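PDB 6BJA: acetyl-CoA acetyltransferase A, which probably catalyses the reversible thiolytic cleavage of 3-ketoacyl-CoA to acetyl-CoA and a shortened acyl-CoA, as a member of the thiolase family. Local coordinates for residues Q179-A184 with T247-N252; E186-A191 with G349-G354; A251-I256 with E324-T329. All coordinates share one frame; numbering follows the deposited sequence.

Interaction 1. Residues Q179-A184 with T247-N252. With COA (coenzyme A), chain C.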
loop_
_atom_site.group_PDB
_atom_site.type_symbol
_atom_site.label_atom_id
_atom_site.label_comp_id
_atom_site.label_asym_id
_atom_site.label_seq_id
_atom_site.Cartn_x
_atom_site.Cartn_y
_atom_site.Cartn_z
ATOM N N GLN A 179 42.202 0.801 -6.580
ATOM C CA GLN A 179 42.269 -0.646 -6.354
ATOM C C GLN A 179 40.900 -1.305 -6.405
ATOM O O GLN A 179 40.773 -2.388 -6.979
ATOM C CB GLN A 179 42.908 -0.975 -5.019
ATOM C CG GLN A 179 44.393 -0.610 -4.927
ATOM C CD GLN A 179 44.853 -0.595 -3.515
ATOM O OE1 GLN A 179 44.478 0.294 -2.750
ATOM N NE2 GLN A 179 45.647 -1.593 -3.130
ATOM N N LEU A 180 39.892 -0.670 -5.807
ATOM C CA LEU A 180 38.545 -1.268 -5.805
ATOM C C LEU A 180 38.016 -1.383 -7.239
ATOM O O LEU A 180 37.441 -2.411 -7.636
ATOM C CB LEU A 180 37.564 -0.446 -4.941
ATOM C CG LEU A 180 37.454 -0.842 -3.470
ATOM C CD1 LEU A 180 38.787 -0.931 -2.792
ATOM C CD2 LEU A 180 36.545 0.162 -2.763
ATOM N N ASP A 181 38.221 -0.337 -8.034
ATOM C CA ASP A 181 37.738 -0.335 -9.418
ATOM C C ASP A 181 38.520 -1.332 -10.274
ATOM O O ASP A 181 37.920 -2.057 -11.074
ATOM C CB ASP A 181 37.842 1.069 -10.037
ATOM C CG ASP A 181 36.724 1.995 -9.591
ATOM O OD1 ASP A 181 35.757 1.519 -8.922
ATOM O OD2 ASP A 181 36.807 3.198 -9.936
ATOM N N ALA A 182 39.843 -1.392 -10.106
ATOM C CA ALA A 182 40.635 -2.347 -10.869
ATOM C C ALA A 182 40.224 -3.777 -10.519
ATOM O O ALA A 182 40.148 -4.626 -11.391
ATOM C CB ALA A 182 42.122 -2.142 -10.630
ATOM N N TYR A 183 39.950 -4.028 -9.246
ATOM C CA TYR A 183 39.498 -5.341 -8.806
ATOM C C TYR A 183 38.180 -5.707 -9.467
ATOM O O TYR A 183 38.001 -6.837 -9.935
ATOM C CB TYR A 183 39.357 -5.367 -7.274
ATOM C CG TYR A 183 38.977 -6.738 -6.780
ATOM C CD1 TYR A 183 37.651 -7.151 -6.784
ATOM C CD2 TYR A 183 39.939 -7.637 -6.339
ATOM C CE1 TYR A 183 37.307 -8.425 -6.374
ATOM C CE2 TYR A 183 39.595 -8.920 -5.917
ATOM C CZ TYR A 183 38.282 -9.304 -5.951
ATOM O OH TYR A 183 37.960 -10.586 -5.539
ATOM N N ALA A 184 37.253 -4.758 -9.511
ATOM C CA ALA A 184 35.948 -4.999 -10.084
ATOM C C ALA A 184 36.073 -5.311 -11.553
ATOM O O ALA A 184 35.513 -6.292 -12.048
ATOM C CB ALA A 184 35.027 -3.784 -9.870
ATOM N N THR A 247 34.574 5.394 -1.461
ATOM C CA THR A 247 35.268 4.625 -2.499
ATOM C C THR A 247 34.379 3.574 -3.163
ATOM O O THR A 247 34.615 3.165 -4.299
ATOM C CB THR A 247 36.488 3.894 -1.928
ATOM O OG1 THR A 247 36.057 2.941 -0.943
ATOM C CG2 THR A 247 37.453 4.857 -1.294
ATOM N N ILE A 248 33.350 3.129 -2.449
ATOM C CA ILE A 248 32.501 2.072 -2.968
ATOM C C ILE A 248 31.375 2.653 -3.830
ATOM O O ILE A 248 30.667 3.586 -3.421
ATOM C CB ILE A 248 31.925 1.215 -1.811
ATOM C CG1 ILE A 248 33.072 0.581 -1.011
ATOM C CG2 ILE A 248 30.989 0.133 -2.352
ATOM C CD1 ILE A 248 32.629 -0.233 0.207
ATOM N N THR A 249 31.220 2.081 -5.018
ATOM C CA THR A 249 30.269 2.549 -6.017
ATOM C C THR A 249 29.406 1.405 -6.498
ATOM O O THR A 249 29.679 0.247 -6.187
ATOM C CB THR A 249 30.964 3.124 -7.249
ATOM O OG1 THR A 249 31.549 2.054 -7.988
ATOM C CG2 THR A 249 32.039 4.113 -6.851
ATOM N N ALA A 250 28.420 1.720 -7.330
ATOM C CA ALA A 250 27.586 0.668 -7.914
ATOM C C ALA A 250 28.425 -0.315 -8.712
ATOM O O ALA A 250 28.076 -1.490 -8.782
ATOM C CB ALA A 250 26.494 1.264 -8.789
ATOM N N ALA A 251 29.531 0.143 -9.306
ATOM C CA ALA A 251 30.332 -0.712 -10.159
ATOM C C ALA A 251 31.258 -1.632 -9.366
ATOM O O ALA A 251 31.526 -2.738 -9.818
ATOM C CB ALA A 251 31.161 0.136 -11.147
ATOM N N ASN A 252 31.740 -1.213 -8.194
ATOM C CA ASN A 252 32.685 -2.073 -7.474
ATOM C C ASN A 252 32.009 -2.744 -6.283
ATOM O O ASN A 252 32.673 -3.348 -5.446
ATOM C CB ASN A 252 33.970 -1.311 -7.070
ATOM C CG ASN A 252 33.727 -0.127 -6.170
ATOM O OD1 ASN A 252 32.905 -0.183 -5.279
ATOM N ND2 ASN A 252 34.520 0.955 -6.364
HETATM N N1A COA C . 29.897 -0.498 -14.868
HETATM C C2A COA C . 29.664 0.789 -15.182
HETATM N N3A COA C . 28.661 1.511 -14.662
HETATM C C4A COA C . 27.810 0.975 -13.764
HETATM C C5A COA C . 27.997 -0.421 -13.356
HETATM C C6A COA C . 29.124 -1.155 -13.973
HETATM N N6A COA C . 29.383 -2.441 -13.660
HETATM N N7A COA C . 27.018 -0.687 -12.466
HETATM C C8A COA C . 26.275 0.441 -12.321
HETATM N N9A COA C . 26.760 1.439 -13.100
HETATM C C1B COA C . 26.242 2.825 -13.258
HETATM C C2B COA C . 24.906 2.782 -13.981
HETATM O O2B COA C . 25.048 3.058 -15.377
HETATM C C3B COA C . 24.051 3.842 -13.321
HETATM O O3B COA C . 23.827 4.895 -14.268
HETATM P P3B COA C . 24.304 6.424 -14.158
HETATM O O7A COA C . 25.771 6.443 -13.797
HETATM O O8A COA C . 24.107 7.074 -15.509
HETATM O O9A COA C . 23.496 7.138 -13.103
HETATM C C4B COA C . 24.773 4.178 -12.013
HETATM O O4B COA C . 26.028 3.492 -12.009
HETATM C C5B COA C . 23.970 3.657 -10.836
HETATM O O5B COA C . 23.967 2.238 -10.966
HETATM P P1A COA C . 22.623 1.348 -11.042
HETATM O O1A COA C . 21.639 1.868 -12.062
HETATM O O2A COA C . 22.965 -0.095 -11.343
HETATM O O3A COA C . 21.923 1.445 -9.614
HETATM P P2A COA C . 20.360 1.103 -9.486
HETATM O O4A COA C . 19.536 2.145 -10.213
HETATM O O5A COA C . 20.059 -0.290 -9.999
HETATM O O6A COA C . 20.100 1.173 -7.910
HETATM C CBP COA C . 20.185 -0.521 -6.266
HETATM C CCP COA C . 21.003 0.472 -7.063
HETATM C CDP COA C . 19.170 0.268 -5.472
HETATM C CEP COA C . 19.380 -1.456 -7.174
HETATM C CAP COA C . 21.089 -1.231 -5.242
HETATM O OAP COA C . 20.244 -1.963 -4.341
HETATM C C9P COA C . 22.123 -2.148 -5.863
HETATM O O9P COA C . 22.043 -2.512 -7.026
HETATM N N8P COA C . 23.150 -2.577 -5.123
HETATM C C7P COA C . 23.394 -2.224 -3.741
HETATM C C6P COA C . 24.821 -2.596 -3.363
HETATM C C5P COA C . 24.767 -3.726 -2.372
HETATM O O5P COA C . 24.825 -3.510 -1.164
HETATM N N4P COA C . 24.612 -4.937 -2.892
HETATM C C3P COA C . 24.447 -6.091 -2.027
HETATM C C2P COA C . 25.714 -6.872 -1.769
HETATM S S1P COA C . 25.841 -7.266 -0.014
HETATM O O HOH W 1 33.377 2.715 -9.719
#
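The carboxylate oxygen OD1 of D181 is held from two directions, by the side-chain amide of N252 and by an ordered water. N252 ND2 donates to D181 OD1 over 2.9 Å, meeting it on the syn side but 30° out of the carboxylate plane, which stands 37° from the amide plane. The water also donates to D181 OD1, at 2.8 Å, and accepts from T249 OG1, so that it links the helix to the turn. R177 forms a salt bridge with the other oxygen, OD2.

The same amide spans its own loop. Its second N-H runs in the amide plane from N252 ND2 to T247 O (3.0 Å), while N252 OD1 accepts from T249 N (2.8 Å), the donor lying above the carbonyl plane. With CG between the backbone N and the carbonyl carbon (chi1 60°), the amide folds back over the turn and makes both bonds. T249 OG1 receives N252 N, an ST motif.

Packing flanks this network. L180 CD2 meets I248 CG1 at 3.9 Å and touches T247, whose OG1 is hydrogen-bonded to E167; L180 CB lies over one face of the N252 amide, 3.6 Å from ND2. A184 CB comes within 3.9 Å of N252 CB and also packs on A251 O, a buried carbonyl oxygen with no hydrogen-bond partner in the model. The methyl A251 CB is 3.7 Å from the adenine carbon C6A. A250 and A251 line the coenzyme A pocket, so the contact backs the adenine end of that site with helix 177-197 of the thiolase fold.

Interaction 2. Residues E186-A191 with G349-G354. With COA (coenzyme A), chain C.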
loop_
_atom_site.group_PDB
_atom_site.type_symbol
_atom_site.label_atom_id
_atom_site.label_comp_id
_atom_site.label_asym_id
_atom_site.label_seq_id
_atom_site.Cartn_x
_atom_site.Cartn_y
_atom_site.Cartn_z
ATOM N N GLU A 186 38.504 -6.468 -13.145
ATOM C CA GLU A 186 39.135 -7.777 -13.316
ATOM C C GLU A 186 38.173 -8.946 -13.007
ATOM O O GLU A 186 38.264 -10.011 -13.635
ATOM C CB GLU A 186 40.376 -7.867 -12.445
ATOM C CG GLU A 186 41.143 -9.184 -12.474
ATOM C CD GLU A 186 41.817 -9.509 -13.809
ATOM O OE1 GLU A 186 41.711 -8.721 -14.756
ATOM O OE2 GLU A 186 42.425 -10.587 -13.885
ATOM N N SER A 187 37.261 -8.754 -12.055
ATOM C CA SER A 187 36.246 -9.777 -11.801
ATOM C C SER A 187 35.400 -9.968 -13.065
ATOM O O SER A 187 35.111 -11.104 -13.469
ATOM C CB SER A 187 35.391 -9.392 -10.597
ATOM O OG SER A 187 34.518 -10.453 -10.260
ATOM N N TYR A 188 35.033 -8.859 -13.706
ATOM C CA TYR A 188 34.272 -8.906 -14.945
ATOM C C TYR A 188 35.105 -9.570 -16.029
ATOM O O TYR A 188 34.577 -10.356 -16.823
ATOM C CB TYR A 188 33.843 -7.505 -15.394
ATOM C CG TYR A 188 32.623 -6.938 -14.707
ATOM C CD1 TYR A 188 31.338 -7.228 -15.155
ATOM C CD2 TYR A 188 32.761 -6.094 -13.620
ATOM C CE1 TYR A 188 30.225 -6.689 -14.544
ATOM C CE2 TYR A 188 31.671 -5.565 -12.985
ATOM C CZ TYR A 188 30.397 -5.856 -13.436
ATOM O OH TYR A 188 29.330 -5.289 -12.776
ATOM N N ARG A 189 36.404 -9.263 -16.098
ATOM C CA ARG A 189 37.236 -9.875 -17.138
ATOM C C ARG A 189 37.294 -11.385 -17.000
ATOM O O ARG A 189 37.178 -12.119 -17.998
ATOM C CB ARG A 189 38.650 -9.316 -17.098
ATOM C CG ARG A 189 39.480 -9.758 -18.293
ATOM C CD ARG A 189 40.953 -9.481 -18.070
ATOM N NE ARG A 189 41.530 -10.316 -17.029
ATOM C CZ ARG A 189 41.739 -11.621 -17.128
ATOM N NH1 ARG A 189 41.437 -12.278 -18.250
ATOM N NH2 ARG A 189 42.275 -12.277 -16.124
ATOM N N LYS A 190 37.467 -11.852 -15.769
ATOM C CA LYS A 190 37.576 -13.273 -15.501
ATOM C C LYS A 190 36.254 -13.964 -15.797
ATOM O O LYS A 190 36.254 -15.080 -16.319
ATOM C CB LYS A 190 38.023 -13.533 -14.059
ATOM C CG LYS A 190 39.482 -13.130 -13.834
ATOM C CD LYS A 190 39.990 -13.570 -12.463
ATOM C CE LYS A 190 39.237 -12.877 -11.357
ATOM N NZ LYS A 190 39.775 -13.197 -9.999
ATOM N N ALA A 191 35.139 -13.296 -15.492
ATOM C CA ALA A 191 33.818 -13.889 -15.751
ATOM C C ALA A 191 33.589 -13.996 -17.235
ATOM O O ALA A 191 33.092 -15.020 -17.726
ATOM C CB ALA A 191 32.725 -13.067 -15.130
ATOM N N GLY A 349 33.913 -13.323 -9.678
ATOM C CA GLY A 349 33.138 -13.396 -8.451
ATOM C C GLY A 349 31.899 -12.543 -8.533
ATOM O O GLY A 349 31.555 -12.000 -9.582
ATOM N N ALA A 350 31.209 -12.432 -7.400
ATOM C CA ALA A 350 29.894 -11.821 -7.385
ATOM C C ALA A 350 29.812 -10.372 -7.875
ATOM O O ALA A 350 28.736 -9.923 -8.261
ATOM C CB ALA A 350 29.330 -11.909 -5.973
ATOM N N VAL A 351 30.911 -9.628 -7.878
ATOM C CA VAL A 351 30.839 -8.279 -8.410
ATOM C C VAL A 351 30.494 -8.312 -9.909
ATOM O O VAL A 351 29.810 -7.421 -10.414
ATOM C CB VAL A 351 32.150 -7.526 -8.157
ATOM C CG1 VAL A 351 32.249 -6.263 -8.996
ATOM C CG2 VAL A 351 32.212 -7.151 -6.693
ATOM N N ALA A 352 30.933 -9.366 -10.592
ATOM C CA ALA A 352 30.637 -9.565 -11.998
ATOM C C ALA A 352 29.504 -10.556 -12.225
ATOM O O ALA A 352 28.803 -10.468 -13.225
ATOM C CB ALA A 352 31.877 -10.049 -12.730
ATOM N N LEU A 353 29.354 -11.537 -11.336
ATOM C CA LEU A 353 28.399 -12.636 -11.587
ATOM C C LEU A 353 27.041 -12.394 -10.921
ATOM O O LEU A 353 26.058 -13.005 -11.327
ATOM C CB LEU A 353 28.958 -13.971 -11.086
ATOM C CG LEU A 353 30.256 -14.457 -11.734
ATOM C CD1 LEU A 353 30.818 -15.714 -11.077
ATOM C CD2 LEU A 353 30.027 -14.727 -13.199
ATOM N N GLY A 354 26.995 -11.518 -9.930
ATOM C CA GLY A 354 25.752 -11.244 -9.212
ATOM C C GLY A 354 25.704 -11.941 -7.873
ATOM O O GLY A 354 26.467 -12.863 -7.616
HETATM N N1A COA C . 29.897 -0.498 -14.868
HETATM C C2A COA C . 29.664 0.789 -15.182
HETATM N N3A COA C . 28.661 1.511 -14.662
HETATM C C4A COA C . 27.810 0.975 -13.764
HETATM C C5A COA C . 27.997 -0.421 -13.356
HETATM C C6A COA C . 29.124 -1.155 -13.973
HETATM N N6A COA C . 29.383 -2.441 -13.660
HETATM N N7A COA C . 27.018 -0.687 -12.466
HETATM C C8A COA C . 26.275 0.441 -12.321
HETATM N N9A COA C . 26.760 1.439 -13.100
HETATM C C1B COA C . 26.242 2.825 -13.258
HETATM C C2B COA C . 24.906 2.782 -13.981
HETATM O O2B COA C . 25.048 3.058 -15.377
HETATM C C3B COA C . 24.051 3.842 -13.321
HETATM O O3B COA C . 23.827 4.895 -14.268
HETATM P P3B COA C . 24.304 6.424 -14.158
HETATM O O7A COA C . 25.771 6.443 -13.797
HETATM O O8A COA C . 24.107 7.074 -15.509
HETATM O O9A COA C . 23.496 7.138 -13.103
HETATM C C4B COA C . 24.773 4.178 -12.013
HETATM O O4B COA C . 26.028 3.492 -12.009
HETATM C C5B COA C . 23.970 3.657 -10.836
HETATM O O5B COA C . 23.967 2.238 -10.966
HETATM P P1A COA C . 22.623 1.348 -11.042
HETATM O O1A COA C . 21.639 1.868 -12.062
HETATM O O2A COA C . 22.965 -0.095 -11.343
HETATM O O3A COA C . 21.923 1.445 -9.614
HETATM P P2A COA C . 20.360 1.103 -9.486
HETATM O O4A COA C . 19.536 2.145 -10.213
HETATM O O5A COA C . 20.059 -0.290 -9.999
HETATM O O6A COA C . 20.100 1.173 -7.910
HETATM C CBP COA C . 20.185 -0.521 -6.266
HETATM C CCP COA C . 21.003 0.472 -7.063
HETATM C CDP COA C . 19.170 0.268 -5.472
HETATM C CEP COA C . 19.380 -1.456 -7.174
HETATM C CAP COA C . 21.089 -1.231 -5.242
HETATM O OAP COA C . 20.244 -1.963 -4.341
HETATM C C9P COA C . 22.123 -2.148 -5.863
HETATM O O9P COA C . 22.043 -2.512 -7.026
HETATM N N8P COA C . 23.150 -2.577 -5.123
HETATM C C7P COA C . 23.394 -2.224 -3.741
HETATM C C6P COA C . 24.821 -2.596 -3.363
HETATM C C5P COA C . 24.767 -3.726 -2.372
HETATM O O5P COA C . 24.825 -3.510 -1.164
HETATM N N4P COA C . 24.612 -4.937 -2.892
HETATM C C3P COA C . 24.447 -6.091 -2.027
HETATM C C2P COA C . 25.714 -6.872 -1.769
HETATM S S1P COA C . 25.841 -7.266 -0.014
#
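S187 and G349 make the one direct hydrogen bond between the two segments, G349 N donating to S187 OG at 3.0 Å with an N-H...O angle of 161°. With OG anti to the backbone N of S187 (chi1 -173°), the hydroxyl extends from helix 177-197 to the start of the neighbouring short helix. It is also hydrogen-bonded to the E324 carboxylate, whose OE1 receives V351 N as well.

G349 is the N-cap of helix 350-353, and its carbonyl oxygen takes A352 N and L353 N from opposite faces of its plane. This one-turn helix leads towards the predicted catalytic H355, and the contact brings the C-terminal thiolase family region against a helix of the N-terminal one.

The aromatic contact belongs to Y188. A352 CA sits over the ring centre, 3.9 Å from the centroid and 12° off the normal, in a CH-pi arrangement; A352 CB leans over the same face nearer CG and CD1. At the far end of the ring, Y188 OH is hydrogen-bonded to E224 and lies 3.0 Å from the adenine amino nitrogen N6A of coenzyme A, while V351 O approaches the ring obliquely, 3.5 Å from Y188 CZ.

Purely apolar packing completes the interface. V351 CG1 stands 4.1 Å from Y188 CE2, while one turn along helix 177-197 the methyl of A191 touches both A352 CB at 3.9 Å and L353 CD2 at 3.7 Å.

Interaction 3. Residues A251-I256 with E324-T329. With COA (coenzyme A), chain C.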
loop_
_atom_site.group_PDB
_atom_site.type_symbol
_atom_site.label_atom_id
_atom_site.label_comp_id
_atom_site.label_asym_id
_atom_site.label_seq_id
_atom_site.Cartn_x
_atom_site.Cartn_y
_atom_site.Cartn_z
ATOM N N ALA A 251 29.531 0.143 -9.306
ATOM C CA ALA A 251 30.332 -0.712 -10.159
ATOM C C ALA A 251 31.258 -1.632 -9.366
ATOM O O ALA A 251 31.526 -2.738 -9.818
ATOM C CB ALA A 251 31.161 0.136 -11.147
ATOM N N ASN A 252 31.740 -1.213 -8.194
ATOM C CA ASN A 252 32.685 -2.073 -7.474
ATOM C C ASN A 252 32.009 -2.744 -6.283
ATOM O O ASN A 252 32.673 -3.348 -5.446
ATOM C CB ASN A 252 33.970 -1.311 -7.070
ATOM C CG ASN A 252 33.727 -0.127 -6.170
ATOM O OD1 ASN A 252 32.905 -0.183 -5.279
ATOM N ND2 ASN A 252 34.520 0.955 -6.364
ATOM N N ALA A 253 30.675 -2.649 -6.235
ATOM C CA ALA A 253 29.866 -3.418 -5.275
ATOM C C ALA A 253 29.109 -4.468 -6.034
ATOM O O ALA A 253 28.803 -4.265 -7.188
ATOM C CB ALA A 253 28.893 -2.544 -4.545
ATOM N N SER A 254 28.759 -5.556 -5.371
ATOM C CA SER A 254 27.884 -6.524 -6.009
ATOM C C SER A 254 26.490 -5.935 -6.201
ATOM O O SER A 254 26.119 -4.917 -5.625
ATOM C CB SER A 254 27.807 -7.834 -5.218
ATOM O OG SER A 254 27.239 -7.643 -3.949
ATOM N N THR A 255 25.741 -6.603 -7.072
ATOM C CA THR A 255 24.420 -6.180 -7.498
ATOM C C THR A 255 23.367 -7.051 -6.814
ATOM O O THR A 255 23.708 -7.966 -6.071
ATOM C CB THR A 255 24.289 -6.319 -9.033
ATOM O OG1 THR A 255 24.772 -7.607 -9.426
ATOM C CG2 THR A 255 25.122 -5.260 -9.728
ATOM N N ILE A 256 22.101 -6.743 -7.056
ATOM C CA ILE A 256 21.011 -7.610 -6.590
ATOM C C ILE A 256 20.547 -8.494 -7.762
ATOM O O ILE A 256 20.534 -8.079 -8.930
ATOM C CB ILE A 256 19.854 -6.806 -5.956
ATOM C CG1 ILE A 256 19.117 -5.917 -6.935
ATOM C CG2 ILE A 256 20.397 -5.946 -4.784
ATOM C CD1 ILE A 256 17.910 -5.196 -6.275
ATOM N N GLU A 324 32.287 -12.064 -3.275
ATOM C CA GLU A 324 32.576 -10.638 -3.494
ATOM C C GLU A 324 31.368 -9.775 -3.189
ATOM O O GLU A 324 30.762 -9.214 -4.103
ATOM C CB GLU A 324 33.029 -10.378 -4.935
ATOM C CG GLU A 324 34.231 -11.167 -5.327
ATOM C CD GLU A 324 34.667 -10.918 -6.760
ATOM O OE1 GLU A 324 33.881 -10.367 -7.576
ATOM O OE2 GLU A 324 35.794 -11.338 -7.065
ATOM N N ALA A 325 31.023 -9.644 -1.910
ATOM C CA ALA A 325 29.965 -8.729 -1.542
ATOM C C ALA A 325 30.306 -7.358 -2.106
ATOM O O ALA A 325 29.454 -6.669 -2.661
ATOM C CB ALA A 325 29.798 -8.685 -0.047
ATOM N N PHE A 326 31.587 -7.005 -1.975
ATOM C CA PHE A 326 32.155 -5.773 -2.509
ATOM C C PHE A 326 33.545 -6.112 -3.017
ATOM O O PHE A 326 34.105 -7.117 -2.611
ATOM C CB PHE A 326 32.235 -4.682 -1.430
ATOM C CG PHE A 326 30.910 -4.370 -0.824
ATOM C CD1 PHE A 326 30.101 -3.410 -1.385
ATOM C CD2 PHE A 326 30.445 -5.090 0.263
ATOM C CE1 PHE A 326 28.854 -3.142 -0.868
ATOM C CE2 PHE A 326 29.196 -4.842 0.790
ATOM C CZ PHE A 326 28.395 -3.873 0.225
ATOM N N SER A 327 34.127 -5.259 -3.857
ATOM C CA SER A 327 35.502 -5.475 -4.263
ATOM C C SER A 327 36.428 -5.531 -3.044
ATOM O O SER A 327 37.390 -6.303 -3.002
ATOM C CB SER A 327 35.960 -4.368 -5.208
ATOM O OG SER A 327 35.355 -4.526 -6.478
ATOM N N VAL A 328 36.156 -4.708 -2.044
ATOM C CA VAL A 328 37.006 -4.703 -0.862
ATOM C C VAL A 328 36.985 -6.055 -0.147
ATOM O O VAL A 328 37.964 -6.418 0.495
ATOM C CB VAL A 328 36.627 -3.561 0.125
ATOM C CG1 VAL A 328 35.150 -3.623 0.556
ATOM C CG2 VAL A 328 37.540 -3.578 1.354
ATOM N N THR A 329 35.892 -6.823 -0.274
ATOM C CA THR A 329 35.845 -8.136 0.353
ATOM C C THR A 329 36.969 -9.034 -0.175
ATOM O O THR A 329 37.656 -9.715 0.589
ATOM C CB THR A 329 34.503 -8.806 0.097
ATOM O OG1 THR A 329 33.462 -7.832 0.247
ATOM C CG2 THR A 329 34.274 -9.972 1.061
HETATM N N1A COA C . 29.897 -0.498 -14.868
HETATM C C2A COA C . 29.664 0.789 -15.182
HETATM N N3A COA C . 28.661 1.511 -14.662
HETATM C C4A COA C . 27.810 0.975 -13.764
HETATM C C5A COA C . 27.997 -0.421 -13.356
HETATM C C6A COA C . 29.124 -1.155 -13.973
HETATM N N6A COA C . 29.383 -2.441 -13.660
HETATM N N7A COA C . 27.018 -0.687 -12.466
HETATM C C8A COA C . 26.275 0.441 -12.321
HETATM N N9A COA C . 26.760 1.439 -13.100
HETATM C C1B COA C . 26.242 2.825 -13.258
HETATM C C2B COA C . 24.906 2.782 -13.981
HETATM O O2B COA C . 25.048 3.058 -15.377
HETATM C C3B COA C . 24.051 3.842 -13.321
HETATM O O3B COA C . 23.827 4.895 -14.268
HETATM P P3B COA C . 24.304 6.424 -14.158
HETATM O O7A COA C . 25.771 6.443 -13.797
HETATM O O8A COA C . 24.107 7.074 -15.509
HETATM O O9A COA C . 23.496 7.138 -13.103
HETATM C C4B COA C . 24.773 4.178 -12.013
HETATM O O4B COA C . 26.028 3.492 -12.009
HETATM C C5B COA C . 23.970 3.657 -10.836
HETATM O O5B COA C . 23.967 2.238 -10.966
HETATM P P1A COA C . 22.623 1.348 -11.042
HETATM O O1A COA C . 21.639 1.868 -12.062
HETATM O O2A COA C . 22.965 -0.095 -11.343
HETATM O O3A COA C . 21.923 1.445 -9.614
HETATM P P2A COA C . 20.360 1.103 -9.486
HETATM O O4A COA C . 19.536 2.145 -10.213
HETATM O O5A COA C . 20.059 -0.290 -9.999
HETATM O O6A COA C . 20.100 1.173 -7.910
HETATM C CBP COA C . 20.185 -0.521 -6.266
HETATM C CCP COA C . 21.003 0.472 -7.063
HETATM C CDP COA C . 19.170 0.268 -5.472
HETATM C CEP COA C . 19.380 -1.456 -7.174
HETATM C CAP COA C . 21.089 -1.231 -5.242
HETATM O OAP COA C . 20.244 -1.963 -4.341
HETATM C C9P COA C . 22.123 -2.148 -5.863
HETATM O O9P COA C . 22.043 -2.512 -7.026
HETATM N N8P COA C . 23.150 -2.577 -5.123
HETATM C C7P COA C . 23.394 -2.224 -3.741
HETATM C C6P COA C . 24.821 -2.596 -3.363
HETATM C C5P COA C . 24.767 -3.726 -2.372
HETATM O O5P COA C . 24.825 -3.510 -1.164
HETATM N N4P COA C . 24.612 -4.937 -2.892
HETATM C C3P COA C . 24.447 -6.091 -2.027
HETATM C C2P COA C . 25.714 -6.872 -1.769
HETATM S S1P COA C . 25.841 -7.266 -0.014
HETATM O O HOH W 2 34.204 -2.285 -3.146
#
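F326 packs its ring against A253 and points its tip towards coenzyme A. From CB the side chain leaves with CG anti to the carbonyl carbon (chi1 -58°), which brings CD1 to 3.5 Å from A253 CB. The next atom, CE1, still lies 3.7 Å from that methyl, approached obliquely to the ring plane. At the end, CZ of F326 is 3.8 Å from the pantetheine carbonyl oxygen O5P, and A166 of helix 162-172 also touches the ring.

Behind the side chain, the backbones of A253 and F326 form a single beta bridge, an antiparallel, non-hydrogen-bonded pair with a bond on either side of it. S327 N donates to N252 O at 2.9 Å with a C=O...N angle of 167°, and a water donates to the same oxygen. S254 N donates to A325 O at 3.0 Å, from above the carbonyl plane. S254 O in turn accepts N4P of the pantetheine at 3.1 Å.

The bridge joins two segments that both line the coenzyme A pocket, through S254 on one and A325 and F326 on the other. The side chain of S254 is about 4 Å from that of H355, and the side chain of A325 about 4 Å from that of C383, both predicted proton acceptors. E324, A325 and F326 belong to the NEAF sequence motif that lines the thiolase active site.

How the interactions relate
Along the chain, helix 177-197 comes first and supplies both 179-184 and 186-191. Interaction 1 closes the earliest loop, when 247-252 returns to that helix after 62 intervening residues. The same loop, through the shared A251 and N252, begins segment 251-256 of interaction 3, which is closed when 324-329 arrives at the head of helix 327-337. Interaction 2 closes last, at 349-354; its long span encloses interaction 3 and crosses that of interaction 1. E324 of interaction 3 also reaches interaction 1, through a hydrogen bond to the Y183 hydroxyl. Together the contacts tie helix 177-197 and the loop leading to strand 257-267 to the C-terminal family region, all around one coenzyme A.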